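Local coordinates for protein ADP-ribosyltransferase (Staphylococcus aureus, PDB 1OJZ) that binds NAD+ and probably transfers its ADP-ribose group to target proteins, as a mono-ADP-ribosyltransferase of the exoenzyme family, at residues Ala1-Phe6 / Ser80-Arg85; Thr162-Ile167 / Gln179-Pro184. One frame throughout, in Å; residues are numbered along the deposited sequence.

Contact 1. Residues Ala1-Phe6 / Ser80-Arg85. With NAD (nicotinamide-adenine-dinucleotide), chain B.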
ATOM      1  N   ALA A   1      15.150  -8.954 -16.963  1.00 47.44           N
ATOM      2  CA  ALA A   1      14.614  -7.564 -16.959  1.00 46.81           C
ATOM      3  C   ALA A   1      14.732  -6.954 -15.565  1.00 45.80           C
ATOM      4  O   ALA A   1      14.742  -7.667 -14.559  1.00 47.99           O
ATOM      5  CB  ALA A   1      13.155  -7.563 -17.415  1.00 47.20           C
ATOM      6  N   GLU A   2      14.822  -5.629 -15.512  1.00 43.09           N
ATOM      7  CA  GLU A   2      14.958  -4.920 -14.248  1.00 38.55           C
ATOM      8  C   GLU A   2      13.626  -4.423 -13.698  1.00 35.84           C
ATOM      9  O   GLU A   2      12.613  -4.411 -14.400  1.00 33.46           O
ATOM     10  CB  GLU A   2      15.929  -3.746 -14.415  1.00 40.78           C
ATOM     11  CG  GLU A   2      16.297  -3.423 -15.860  1.00 41.60           C
ATOM     12  CD  GLU A   2      17.097  -4.532 -16.537  1.00 43.57           C
ATOM     13  OE1 GLU A   2      18.269  -4.753 -16.165  1.00 44.62           O
ATOM     14  OE2 GLU A   2      16.546  -5.188 -17.443  1.00 42.59           O
ATOM     15  N   THR A   3      13.642  -4.014 -12.433  1.00 31.65           N
ATOM     16  CA  THR A   3      12.457  -3.517 -11.744  1.00 28.12           C
ATOM     17  C   THR A   3      11.784  -2.349 -12.455  1.00 26.87           C
ATOM     18  O   THR A   3      12.442  -1.434 -12.938  1.00 26.77           O
ATOM     19  CB  THR A   3      12.809  -3.069 -10.312  1.00 28.27           C
ATOM     20  OG1 THR A   3      13.280  -4.195  -9.562  1.00 28.82           O
ATOM     21  CG2 THR A   3      11.587  -2.470  -9.618  1.00 25.81           C
ATOM     22  N   LYS A   4      10.459  -2.388 -12.497  1.00 26.52           N
ATOM     23  CA  LYS A   4       9.663  -1.341 -13.125  1.00 26.82           C
ATOM     24  C   LYS A   4       9.330  -0.234 -12.133  1.00 25.69           C
ATOM     25  O   LYS A   4       9.161  -0.480 -10.939  1.00 24.76           O
ATOM     26  CB  LYS A   4       8.347  -1.923 -13.653  1.00 29.43           C
ATOM     27  CG  LYS A   4       8.487  -2.908 -14.808  1.00 34.84           C
ATOM     28  CD  LYS A   4       8.483  -2.184 -16.142  1.00 36.33           C
ATOM     29  CE  LYS A   4       8.356  -3.153 -17.301  1.00 38.13           C
ATOM     30  NZ  LYS A   4       8.081  -2.419 -18.566  1.00 37.83           N
ATOM     31  N   ASN A   5       9.247   0.986 -12.641  1.00 25.19           N
ATOM     32  CA  ASN A   5       8.882   2.150 -11.844  1.00 25.73           C
ATOM     33  C   ASN A   5       8.169   3.041 -12.848  1.00 26.34           C
ATOM     34  O   ASN A   5       8.801   3.660 -13.703  1.00 25.28           O
ATOM     35  CB  ASN A   5      10.109   2.870 -11.287  1.00 26.13           C
ATOM     36  CG  ASN A   5       9.745   3.924 -10.245  1.00 28.70           C
ATOM     37  OD1 ASN A   5      10.497   4.868 -10.014  1.00 33.45           O
ATOM     38  ND2 ASN A   5       8.593   3.755  -9.601  1.00 29.40           N
ATOM     39  N   PHE A   6       6.847   3.091 -12.742  1.00 27.30           N
ATOM     40  CA  PHE A   6       6.027   3.857 -13.663  1.00 26.67           C
ATOM     41  C   PHE A   6       5.816   5.320 -13.298  1.00 27.62           C
ATOM     42  O   PHE A   6       5.562   5.656 -12.138  1.00 27.29           O
ATOM     43  CB  PHE A   6       4.669   3.170 -13.811  1.00 26.24           C
ATOM     44  CG  PHE A   6       4.738   1.817 -14.460  1.00 26.28           C
ATOM     45  CD1 PHE A   6       4.880   1.698 -15.839  1.00 24.27           C
ATOM     46  CD2 PHE A   6       4.668   0.658 -13.691  1.00 24.39           C
ATOM     47  CE1 PHE A   6       4.945   0.443 -16.444  1.00 24.19           C
ATOM     48  CE2 PHE A   6       4.734  -0.605 -14.287  1.00 24.19           C
ATOM     49  CZ  PHE A   6       4.874  -0.712 -15.663  1.00 23.41           C
ATOM     50  N   SER A  80       9.418  -7.289 -11.436  1.00 24.58           N
ATOM     51  CA  SER A  80       9.697  -6.755 -10.116  1.00 24.70           C
ATOM     52  C   SER A  80       9.176  -5.334 -10.329  1.00 23.84           C
ATOM     53  O   SER A  80       9.303  -4.807 -11.438  1.00 24.12           O
ATOM     54  CB  SER A  80      11.205  -6.747  -9.860  1.00 25.67           C
ATOM     55  OG  SER A  80      11.521  -5.985  -8.712  1.00 29.96           O
ATOM     56  N   VAL A  81       8.581  -4.717  -9.313  1.00 21.79           N
ATOM     57  CA  VAL A  81       8.038  -3.372  -9.502  1.00 21.86           C
ATOM     58  C   VAL A  81       7.779  -2.600  -8.208  1.00 22.68           C
ATOM     59  O   VAL A  81       7.552  -3.191  -7.144  1.00 21.15           O
ATOM     60  CB  VAL A  81       6.700  -3.439 -10.313  1.00 22.21           C
ATOM     61  CG1 VAL A  81       5.709  -4.339  -9.603  1.00 20.75           C
ATOM     62  CG2 VAL A  81       6.098  -2.052 -10.492  1.00 21.96           C
ATOM     63  N   TYR A  82       7.828  -1.276  -8.311  1.00 20.31           N
ATOM     64  CA  TYR A  82       7.562  -0.402  -7.172  1.00 20.44           C
ATOM     65  C   TYR A  82       6.126   0.104  -7.217  1.00 20.52           C
ATOM     66  O   TYR A  82       5.617   0.475  -8.281  1.00 21.05           O
ATOM     67  CB  TYR A  82       8.491   0.823  -7.174  1.00 21.80           C
ATOM     68  CG  TYR A  82       9.878   0.596  -6.611  1.00 22.28           C
ATOM     69  CD1 TYR A  82      10.987   0.506  -7.452  1.00 25.04           C
ATOM     70  CD2 TYR A  82      10.082   0.477  -5.235  1.00 23.16           C
ATOM     71  CE1 TYR A  82      12.268   0.306  -6.938  1.00 25.61           C
ATOM     72  CE2 TYR A  82      11.355   0.273  -4.708  1.00 23.34           C
ATOM     73  CZ  TYR A  82      12.442   0.189  -5.565  1.00 25.32           C
ATOM     74  OH  TYR A  82      13.705  -0.018  -5.058  1.00 27.47           O
ATOM     75  N   VAL A  83       5.463   0.094  -6.064  1.00 19.37           N
ATOM     76  CA  VAL A  83       4.115   0.627  -5.957  1.00 17.75           C
ATOM     77  C   VAL A  83       4.192   1.594  -4.788  1.00 19.97           C
ATOM     78  O   VAL A  83       5.036   1.436  -3.897  1.00 21.32           O
ATOM     79  CB  VAL A  83       3.056  -0.456  -5.674  1.00 17.60           C
ATOM     80  CG1 VAL A  83       2.935  -1.383  -6.887  1.00 17.90           C
ATOM     81  CG2 VAL A  83       3.421  -1.233  -4.404  1.00 13.72           C
ATOM     82  N   TYR A  84       3.318   2.590  -4.783  1.00 20.07           N
ATOM     83  CA  TYR A  84       3.350   3.594  -3.733  1.00 19.43           C
ATOM     84  C   TYR A  84       2.114   3.653  -2.848  1.00 18.96           C
ATOM     85  O   TYR A  84       0.989   3.751  -3.330  1.00 19.02           O
ATOM     86  CB  TYR A  84       3.604   4.969  -4.358  1.00 19.60           C
ATOM     87  CG  TYR A  84       4.897   5.029  -5.143  1.00 19.86           C
ATOM     88  CD1 TYR A  84       4.981   4.507  -6.435  1.00 20.30           C
ATOM     89  CD2 TYR A  84       6.050   5.554  -4.569  1.00 18.76           C
ATOM     90  CE1 TYR A  84       6.192   4.505  -7.134  1.00 21.01           C
ATOM     91  CE2 TYR A  84       7.256   5.560  -5.247  1.00 20.06           C
ATOM     92  CZ  TYR A  84       7.327   5.033  -6.528  1.00 23.05           C
ATOM     93  OH  TYR A  84       8.543   5.022  -7.179  1.00 23.16           O
ATOM     94  N   ARG A  85       2.346   3.590  -1.541  1.00 18.34           N
ATOM     95  CA  ARG A  85       1.271   3.667  -0.573  1.00 18.28           C
ATOM     96  C   ARG A  85       1.403   5.036   0.107  1.00 18.84           C
ATOM     97  O   ARG A  85       2.298   5.251   0.927  1.00 18.08           O
ATOM     98  CB  ARG A  85       1.389   2.518   0.446  1.00 18.16           C
ATOM     99  CG  ARG A  85       0.174   2.395   1.369  1.00 18.19           C
ATOM    100  CD  ARG A  85       0.225   1.188   2.308  1.00 19.73           C
ATOM    101  NE  ARG A  85      -0.959   1.152   3.173  1.00 21.54           N
ATOM    102  CZ  ARG A  85      -0.999   0.581   4.375  1.00 20.23           C
ATOM    103  NH1 ARG A  85       0.079  -0.020   4.869  1.00 19.50           N
ATOM    104  NH2 ARG A  85      -2.109   0.639   5.097  1.00 19.13           N
TER
HETATM  105  PA  NAD B 500      -5.884   2.855   4.827  1.00 31.53           P
HETATM  106  O1A NAD B 500      -4.421   2.775   4.653  1.00 31.13           O
HETATM  107  O2A NAD B 500      -6.628   1.639   5.255  1.00 33.37           O
HETATM  108  O5B NAD B 500      -6.204   4.058   5.829  1.00 35.66           O
HETATM  109  C5B NAD B 500      -5.602   4.073   7.134  1.00 38.14           C
HETATM  110  C4B NAD B 500      -5.153   5.478   7.439  1.00 37.48           C
HETATM  111  O4B NAD B 500      -4.479   5.313   8.737  1.00 33.36           O
HETATM  112  C3B NAD B 500      -4.098   6.044   6.445  1.00 38.19           C
HETATM  113  O3B NAD B 500      -4.563   7.350   6.000  1.00 41.94           O
HETATM  114  C2B NAD B 500      -2.775   6.122   7.175  1.00 35.49           C
HETATM  115  O2B NAD B 500      -2.150   7.342   7.298  1.00 36.10           O
HETATM  116  C1B NAD B 500      -3.065   5.377   8.513  1.00 35.16           C
HETATM  117  N9A NAD B 500      -2.569   3.990   8.481  1.00 33.39           N
HETATM  118  C8A NAD B 500      -2.422   3.031   7.467  1.00 33.45           C
HETATM  119  N7A NAD B 500      -1.921   1.891   7.880  1.00 32.09           N
HETATM  120  C5A NAD B 500      -1.689   2.017   9.185  1.00 32.16           C
HETATM  121  C6A NAD B 500      -1.147   1.098  10.189  1.00 33.07           C
HETATM  122  N6A NAD B 500      -0.754  -0.123   9.891  1.00 32.49           N
HETATM  123  N1A NAD B 500      -1.068   1.627  11.471  1.00 33.19           N
HETATM  124  C2A NAD B 500      -1.450   2.866  11.836  1.00 33.66           C
HETATM  125  N3A NAD B 500      -1.981   3.780  10.916  1.00 31.55           N
HETATM  126  C4A NAD B 500      -2.082   3.316   9.600  1.00 31.94           C
HETATM  127  O3  NAD B 500      -6.534   3.357   3.480  1.00 29.60           O
HETATM  128  PN  NAD B 500      -6.106   4.568   2.488  1.00 28.54           P
HETATM  129  O1N NAD B 500      -4.715   4.351   2.079  1.00 31.35           O
HETATM  130  O2N NAD B 500      -6.460   5.834   3.195  1.00 28.86           O
HETATM  131  O5D NAD B 500      -7.037   4.221   1.231  1.00 31.07           O
HETATM  132  C5D NAD B 500      -8.479   4.339   1.302  1.00 29.81           C
HETATM  133  C4D NAD B 500      -9.005   4.559  -0.070  1.00 31.80           C
HETATM  134  O4D NAD B 500      -7.943   5.174  -0.925  1.00 28.88           O
HETATM  135  C3D NAD B 500      -9.430   3.251  -0.835  1.00 33.04           C
HETATM  136  O3D NAD B 500     -10.737   3.424  -1.434  1.00 33.72           O
HETATM  137  C2D NAD B 500      -8.362   3.067  -1.931  1.00 32.78           C
HETATM  138  O2D NAD B 500      -8.890   2.381  -3.039  1.00 37.24           O
HETATM  139  C1D NAD B 500      -7.928   4.556  -2.229  1.00 30.11           C
HETATM  140  N1N NAD B 500      -6.556   4.782  -2.864  1.00 27.85           N
HETATM  141  C2N NAD B 500      -5.446   4.989  -1.945  1.00 25.49           C
HETATM  142  C3N NAD B 500      -4.167   4.675  -2.236  1.00 23.32           C
HETATM  143  C7N NAD B 500      -3.046   4.940  -1.261  1.00 22.59           C
HETATM  144  O7N NAD B 500      -1.890   5.080  -1.726  1.00 18.62           O
HETATM  145  N7N NAD B 500      -3.308   5.043   0.048  1.00 21.82           N
HETATM  146  C4N NAD B 500      -3.792   4.053  -3.574  1.00 20.96           C
HETATM  147  C5N NAD B 500      -4.962   3.291  -4.121  1.00 23.60           C
HETATM  148  C6N NAD B 500      -6.247   3.884  -3.970  1.00 24.77           C
HETATM  149  O   HOH W   1      11.517  -7.797 -13.226  1.00 29.95           O
HETATM  150  O   HOH W   2       5.744   2.251 -10.311  1.00 23.20           O

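Contact 2. Residues Thr162-Ile167 / Gln179-Pro184. With NAD (nicotinamide-adenine-dinucleotide), chain B.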
ATOM      1  N   THR A 162       4.927 -11.965  -7.111  1.00 24.16           N
ATOM      2  CA  THR A 162       4.204 -11.872  -5.851  1.00 23.06           C
ATOM      3  C   THR A 162       2.741 -11.527  -6.147  1.00 23.28           C
ATOM      4  O   THR A 162       2.439 -10.845  -7.134  1.00 23.41           O
ATOM      5  CB  THR A 162       4.832 -10.812  -4.909  1.00 24.15           C
ATOM      6  OG1 THR A 162       4.370 -11.032  -3.570  1.00 21.51           O
ATOM      7  CG2 THR A 162       4.463  -9.401  -5.349  1.00 23.56           C
ATOM      8  N   LYS A 163       1.840 -12.025  -5.305  1.00 20.61           N
ATOM      9  CA  LYS A 163       0.414 -11.780  -5.467  1.00 22.70           C
ATOM     10  C   LYS A 163       0.084 -10.297  -5.362  1.00 20.84           C
ATOM     11  O   LYS A 163       0.501  -9.622  -4.422  1.00 20.58           O
ATOM     12  CB  LYS A 163      -0.374 -12.560  -4.411  1.00 23.30           C
ATOM     13  CG  LYS A 163      -0.212 -14.066  -4.537  1.00 24.98           C
ATOM     14  CD  LYS A 163      -0.863 -14.811  -3.390  1.00 26.38           C
ATOM     15  CE  LYS A 163      -0.913 -16.303  -3.683  1.00 29.49           C
ATOM     16  NZ  LYS A 163       0.405 -16.810  -4.166  1.00 28.45           N
ATOM     17  N   ALA A 164      -0.675  -9.801  -6.334  1.00 21.47           N
ATOM     18  CA  ALA A 164      -1.072  -8.399  -6.367  1.00 21.29           C
ATOM     19  C   ALA A 164      -2.167  -8.214  -7.415  1.00 22.32           C
ATOM     20  O   ALA A 164      -2.143  -8.839  -8.480  1.00 22.90           O
ATOM     21  CB  ALA A 164       0.138  -7.516  -6.697  1.00 19.92           C
ATOM     22  N   ALA A 165      -3.141  -7.369  -7.104  1.00 22.75           N
ATOM     23  CA  ALA A 165      -4.226  -7.131  -8.034  1.00 23.29           C
ATOM     24  C   ALA A 165      -4.218  -5.709  -8.538  1.00 22.70           C
ATOM     25  O   ALA A 165      -4.249  -4.762  -7.755  1.00 23.90           O
ATOM     26  CB  ALA A 165      -5.564  -7.421  -7.373  1.00 22.28           C
ATOM     27  N   TYR A 166      -4.156  -5.562  -9.854  1.00 23.75           N
ATOM     28  CA  TYR A 166      -4.208  -4.240 -10.457  1.00 23.31           C
ATOM     29  C   TYR A 166      -5.700  -4.060 -10.680  1.00 20.37           C
ATOM     30  O   TYR A 166      -6.319  -4.866 -11.369  1.00 20.48           O
ATOM     31  CB  TYR A 166      -3.488  -4.214 -11.801  1.00 22.51           C
ATOM     32  CG  TYR A 166      -3.611  -2.878 -12.488  1.00 21.67           C
ATOM     33  CD1 TYR A 166      -2.793  -1.807 -12.125  1.00 21.47           C
ATOM     34  CD2 TYR A 166      -4.549  -2.679 -13.503  1.00 23.52           C
ATOM     35  CE1 TYR A 166      -2.900  -0.573 -12.760  1.00 19.32           C
ATOM     36  CE2 TYR A 166      -4.669  -1.446 -14.142  1.00 19.43           C
ATOM     37  CZ  TYR A 166      -3.839  -0.399 -13.766  1.00 20.02           C
ATOM     38  OH  TYR A 166      -3.948   0.816 -14.407  1.00 21.43           O
ATOM     39  N   ILE A 167      -6.287  -3.015 -10.106  1.00 18.99           N
ATOM     40  CA  ILE A 167      -7.726  -2.843 -10.246  1.00 18.82           C
ATOM     41  C   ILE A 167      -8.213  -1.527 -10.854  1.00 19.60           C
ATOM     42  O   ILE A 167      -9.377  -1.159 -10.676  1.00 18.51           O
ATOM     43  CB  ILE A 167      -8.402  -3.032  -8.874  1.00 17.58           C
ATOM     44  CG1 ILE A 167      -7.946  -1.925  -7.916  1.00 17.68           C
ATOM     45  CG2 ILE A 167      -8.001  -4.384  -8.282  1.00 15.31           C
ATOM     46  CD1 ILE A 167      -8.520  -2.060  -6.518  1.00 17.72           C
ATOM     47  N   GLN A 179      -4.727   4.235 -10.406  1.00 20.69           N
ATOM     48  CA  GLN A 179      -3.748   3.210 -10.775  1.00 21.07           C
ATOM     49  C   GLN A 179      -3.510   2.278  -9.589  1.00 20.07           C
ATOM     50  O   GLN A 179      -2.381   1.863  -9.319  1.00 19.36           O
ATOM     51  CB  GLN A 179      -2.426   3.873 -11.184  1.00 21.87           C
ATOM     52  CG  GLN A 179      -2.519   4.724 -12.454  1.00 24.26           C
ATOM     53  CD  GLN A 179      -2.551   3.886 -13.727  1.00 22.12           C
ATOM     54  OE1 GLN A 179      -2.775   4.408 -14.823  1.00 24.90           O
ATOM     55  NE2 GLN A 179      -2.316   2.593 -13.591  1.00 18.12           N
ATOM     56  N   GLU A 180      -4.586   1.943  -8.889  1.00 19.74           N
ATOM     57  CA  GLU A 180      -4.474   1.114  -7.704  1.00 17.50           C
ATOM     58  C   GLU A 180      -4.018  -0.325  -7.884  1.00 16.50           C
ATOM     59  O   GLU A 180      -4.441  -1.042  -8.794  1.00 18.28           O
ATOM     60  CB  GLU A 180      -5.795   1.128  -6.918  1.00 16.19           C
ATOM     61  CG  GLU A 180      -5.778   0.208  -5.691  1.00 16.86           C
ATOM     62  CD  GLU A 180      -6.880   0.523  -4.705  1.00 21.17           C
ATOM     63  OE1 GLU A 180      -7.747   1.358  -5.034  1.00 20.68           O
ATOM     64  OE2 GLU A 180      -6.884  -0.066  -3.602  1.00 21.38           O
ATOM     65  N   VAL A 181      -3.118  -0.731  -7.002  1.00 18.01           N
ATOM     66  CA  VAL A 181      -2.620  -2.093  -6.976  1.00 16.89           C
ATOM     67  C   VAL A 181      -2.919  -2.516  -5.550  1.00 17.42           C
ATOM     68  O   VAL A 181      -2.403  -1.932  -4.594  1.00 15.57           O
ATOM     69  CB  VAL A 181      -1.107  -2.173  -7.256  1.00 17.42           C
ATOM     70  CG1 VAL A 181      -0.610  -3.591  -6.981  1.00 16.54           C
ATOM     71  CG2 VAL A 181      -0.831  -1.816  -8.715  1.00 19.06           C
ATOM     72  N   LEU A 182      -3.788  -3.507  -5.414  1.00 17.64           N
ATOM     73  CA  LEU A 182      -4.184  -3.978  -4.101  1.00 18.14           C
ATOM     74  C   LEU A 182      -3.350  -5.180  -3.685  1.00 18.06           C
ATOM     75  O   LEU A 182      -3.329  -6.211  -4.373  1.00 18.06           O
ATOM     76  CB  LEU A 182      -5.676  -4.329  -4.115  1.00 17.62           C
ATOM     77  CG  LEU A 182      -6.355  -4.680  -2.788  1.00 18.86           C
ATOM     78  CD1 LEU A 182      -6.384  -3.455  -1.858  1.00 19.19           C
ATOM     79  CD2 LEU A 182      -7.766  -5.155  -3.069  1.00 19.57           C
ATOM     80  N   LEU A 183      -2.661  -5.041  -2.558  1.00 16.60           N
ATOM     81  CA  LEU A 183      -1.807  -6.101  -2.046  1.00 18.37           C
ATOM     82  C   LEU A 183      -2.485  -6.988  -0.998  1.00 18.88           C
ATOM     83  O   LEU A 183      -3.400  -6.549  -0.288  1.00 18.96           O
ATOM     84  CB  LEU A 183      -0.533  -5.486  -1.457  1.00 18.51           C
ATOM     85  CG  LEU A 183       0.302  -4.611  -2.397  1.00 17.10           C
ATOM     86  CD1 LEU A 183       1.567  -4.168  -1.674  1.00 16.61           C
ATOM     87  CD2 LEU A 183       0.645  -5.401  -3.660  1.00 15.44           C
ATOM     88  N   PRO A 184      -2.032  -8.243  -0.874  1.00 18.85           N
ATOM     89  CA  PRO A 184      -2.641  -9.146   0.110  1.00 19.34           C
ATOM     90  C   PRO A 184      -2.636  -8.579   1.521  1.00 18.85           C
ATOM     91  O   PRO A 184      -1.761  -7.783   1.871  1.00 18.00           O
ATOM     92  CB  PRO A 184      -1.770 -10.389   0.019  1.00 18.25           C
ATOM     93  CG  PRO A 184      -1.280 -10.365  -1.390  1.00 18.59           C
ATOM     94  CD  PRO A 184      -0.948  -8.916  -1.615  1.00 17.60           C
TER
HETATM   95  PA  NAD B 500      -5.884   2.855   4.827  1.00 31.53           P
HETATM   96  O1A NAD B 500      -4.421   2.775   4.653  1.00 31.13           O
HETATM   97  O2A NAD B 500      -6.628   1.639   5.255  1.00 33.37           O
HETATM   98  O5B NAD B 500      -6.204   4.058   5.829  1.00 35.66           O
HETATM   99  C5B NAD B 500      -5.602   4.073   7.134  1.00 38.14           C
HETATM  100  C4B NAD B 500      -5.153   5.478   7.439  1.00 37.48           C
HETATM  101  O4B NAD B 500      -4.479   5.313   8.737  1.00 33.36           O
HETATM  102  C3B NAD B 500      -4.098   6.044   6.445  1.00 38.19           C
HETATM  103  O3B NAD B 500      -4.563   7.350   6.000  1.00 41.94           O
HETATM  104  C2B NAD B 500      -2.775   6.122   7.175  1.00 35.49           C
HETATM  105  O2B NAD B 500      -2.150   7.342   7.298  1.00 36.10           O
HETATM  106  C1B NAD B 500      -3.065   5.377   8.513  1.00 35.16           C
HETATM  107  N9A NAD B 500      -2.569   3.990   8.481  1.00 33.39           N
HETATM  108  C8A NAD B 500      -2.422   3.031   7.467  1.00 33.45           C
HETATM  109  N7A NAD B 500      -1.921   1.891   7.880  1.00 32.09           N
HETATM  110  C5A NAD B 500      -1.689   2.017   9.185  1.00 32.16           C
HETATM  111  C6A NAD B 500      -1.147   1.098  10.189  1.00 33.07           C
HETATM  112  N6A NAD B 500      -0.754  -0.123   9.891  1.00 32.49           N
HETATM  113  N1A NAD B 500      -1.068   1.627  11.471  1.00 33.19           N
HETATM  114  C2A NAD B 500      -1.450   2.866  11.836  1.00 33.66           C
HETATM  115  N3A NAD B 500      -1.981   3.780  10.916  1.00 31.55           N
HETATM  116  C4A NAD B 500      -2.082   3.316   9.600  1.00 31.94           C
HETATM  117  O3  NAD B 500      -6.534   3.357   3.480  1.00 29.60           O
HETATM  118  PN  NAD B 500      -6.106   4.568   2.488  1.00 28.54           P
HETATM  119  O1N NAD B 500      -4.715   4.351   2.079  1.00 31.35           O
HETATM  120  O2N NAD B 500      -6.460   5.834   3.195  1.00 28.86           O
HETATM  121  O5D NAD B 500      -7.037   4.221   1.231  1.00 31.07           O
HETATM  122  C5D NAD B 500      -8.479   4.339   1.302  1.00 29.81           C
HETATM  123  C4D NAD B 500      -9.005   4.559  -0.070  1.00 31.80           C
HETATM  124  O4D NAD B 500      -7.943   5.174  -0.925  1.00 28.88           O
HETATM  125  C3D NAD B 500      -9.430   3.251  -0.835  1.00 33.04           C
HETATM  126  O3D NAD B 500     -10.737   3.424  -1.434  1.00 33.72           O
HETATM  127  C2D NAD B 500      -8.362   3.067  -1.931  1.00 32.78           C
HETATM  128  O2D NAD B 500      -8.890   2.381  -3.039  1.00 37.24           O
HETATM  129  C1D NAD B 500      -7.928   4.556  -2.229  1.00 30.11           C
HETATM  130  N1N NAD B 500      -6.556   4.782  -2.864  1.00 27.85           N
HETATM  131  C2N NAD B 500      -5.446   4.989  -1.945  1.00 25.49           C
HETATM  132  C3N NAD B 500      -4.167   4.675  -2.236  1.00 23.32           C
HETATM  133  C7N NAD B 500      -3.046   4.940  -1.261  1.00 22.59           C
HETATM  134  O7N NAD B 500      -1.890   5.080  -1.726  1.00 18.62           O
HETATM  135  N7N NAD B 500      -3.308   5.043   0.048  1.00 21.82           N
HETATM  136  C4N NAD B 500      -3.792   4.053  -3.574  1.00 20.96           C
HETATM  137  C5N NAD B 500      -4.962   3.291  -4.121  1.00 23.60           C
HETATM  138  C6N NAD B 500      -6.247   3.884  -3.970  1.00 24.77           C

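Contact 1. Residues Ala1-Phe6 / Ser80-Arg85
Thr3 OG1 and Ser80 OG lie 2.6 Å apart and are hydrogen-bonded. Both hydroxyls have a further partner on strand 152-158: Thr3 OG1 bonds Glu157 OE1, and Ser80 OG makes a weak bond to Leu158 O. Thr3 CG2 stands anti to the backbone N and reaches the Tyr82 ring. That methyl packs on Tyr82 CD1 at 3.7 Å, oblique to the ring.

The backbones of Ala1-Phe6 and Ser80-Arg85 run roughly the same way, with a single bridge between Lys4 and Val81. Lys4 N donates to Ser80 O at 2.9 Å. Lys4 O in turn accepts Tyr82 N. The Lys4 amide and carbonyl thus both point at the strand, while the end of the lysine chain leads away from it.

Asn5 ND2 donates to Tyr84 OH at 2.7 Å. It reaches the ring edge in the ring plane, and the amide is turned 32° from that plane. Asn5 has CG anti to its own N (chi1 -169°), which brings the amide over to Tyr84. One water joins Asn5 ND2, Phe6 N and Tyr82 O, linking the backbones just past the bridge. Phe6 CE2 rests loosely on Val81 CG2 at 4.3 Å.

The strand that the N-terminal loop joins carries Arg85, an NAD-binding residue, further along. Strand 81-87 is an outer strand of the five-stranded sheet, paired with strand 152-158. The N-terminal loop is fastened to its beginning. The loop then leads into helix 9-23, whose Trp15 touches both Phe6 and Val81.

Contact 2. Residues Thr162-Ile167 / Gln179-Pro184
Thr162-Ile167 and Gln179-Pro184 run antiparallel, with Ala165 and Leu182 as a hydrogen-bonded pair and Tyr166 and Val181 as a non-hydrogen-bonded pair. Ala165 N donates to Leu182 O at 3.0 Å, and Leu182 N returns the bond to Ala165 O at 2.7 Å. Ile167 N to Glu180 O adds a third bond.

On the face of Tyr166 and Val181, Val181 CG2 meets the ring edge at Tyr166 CD1, 3.9 Å away, and the two side chains cross at about a right angle. Ala164 CB fits against Leu183 CD2 at 3.7 Å and also touches Val181 CG1. Ala165 and Leu182 point to the other face. At the far end the Pro184 ring lies against Lys163, with CD 3.2 Å from Lys163 O.

Ile167 CD1 lies against Glu180 CG and the carboxylate carbon CD, 3.6 Å from CD. The extended Glu180 chain, with CG anti to the backbone N (chi1 177°), reaches NAD. There OE1 accepts a bond from the ribose hydroxyl O2D at 2.5 Å, and CG lies 3.6 Å from NAD C5N of the nicotinamide ring. Glu180 OE2 is held by Ser138 OG, a second-shell contact that helps fix the carboxylate.

Strand 180-183 is the middle of a three-stranded antiparallel sheet, between 165-166 and 137-140. Glu180 is probably the glutamate of the Q-x-E motif that ends the ADP-ribosylating turn-turn (ARTT) loop, as in C3-like exoenzymes. Ser138 begins the Ser-Thr-Gln that corresponds to their STS motif, so both motifs meet at the NAD site.

In the fold
Contact 1 closes along the chain before contact 2 opens, and their centres are 12 Å apart. They meet directly where Val83 CG1 packs on Val181 CB at 4.1 Å. Strand 137-140 joins them further: Gln140 bonds the backbone of Tyr84, and Thr139 bonds that of Val181. Both contacts reach NAD, at different parts of it. From Ser80-Arg85, Arg85 NH2 donates to the phosphate oxygen O1A of NAD at 3.2 Å, while its NH1 forms a salt bridge with Glu133, which is itself hydrogen-bonded to NAD. With Glu180 of contact 2, two neighbouring strands of different sheets thus reach the adenosine-side phosphate and the nicotinamide ribose of the same NAD.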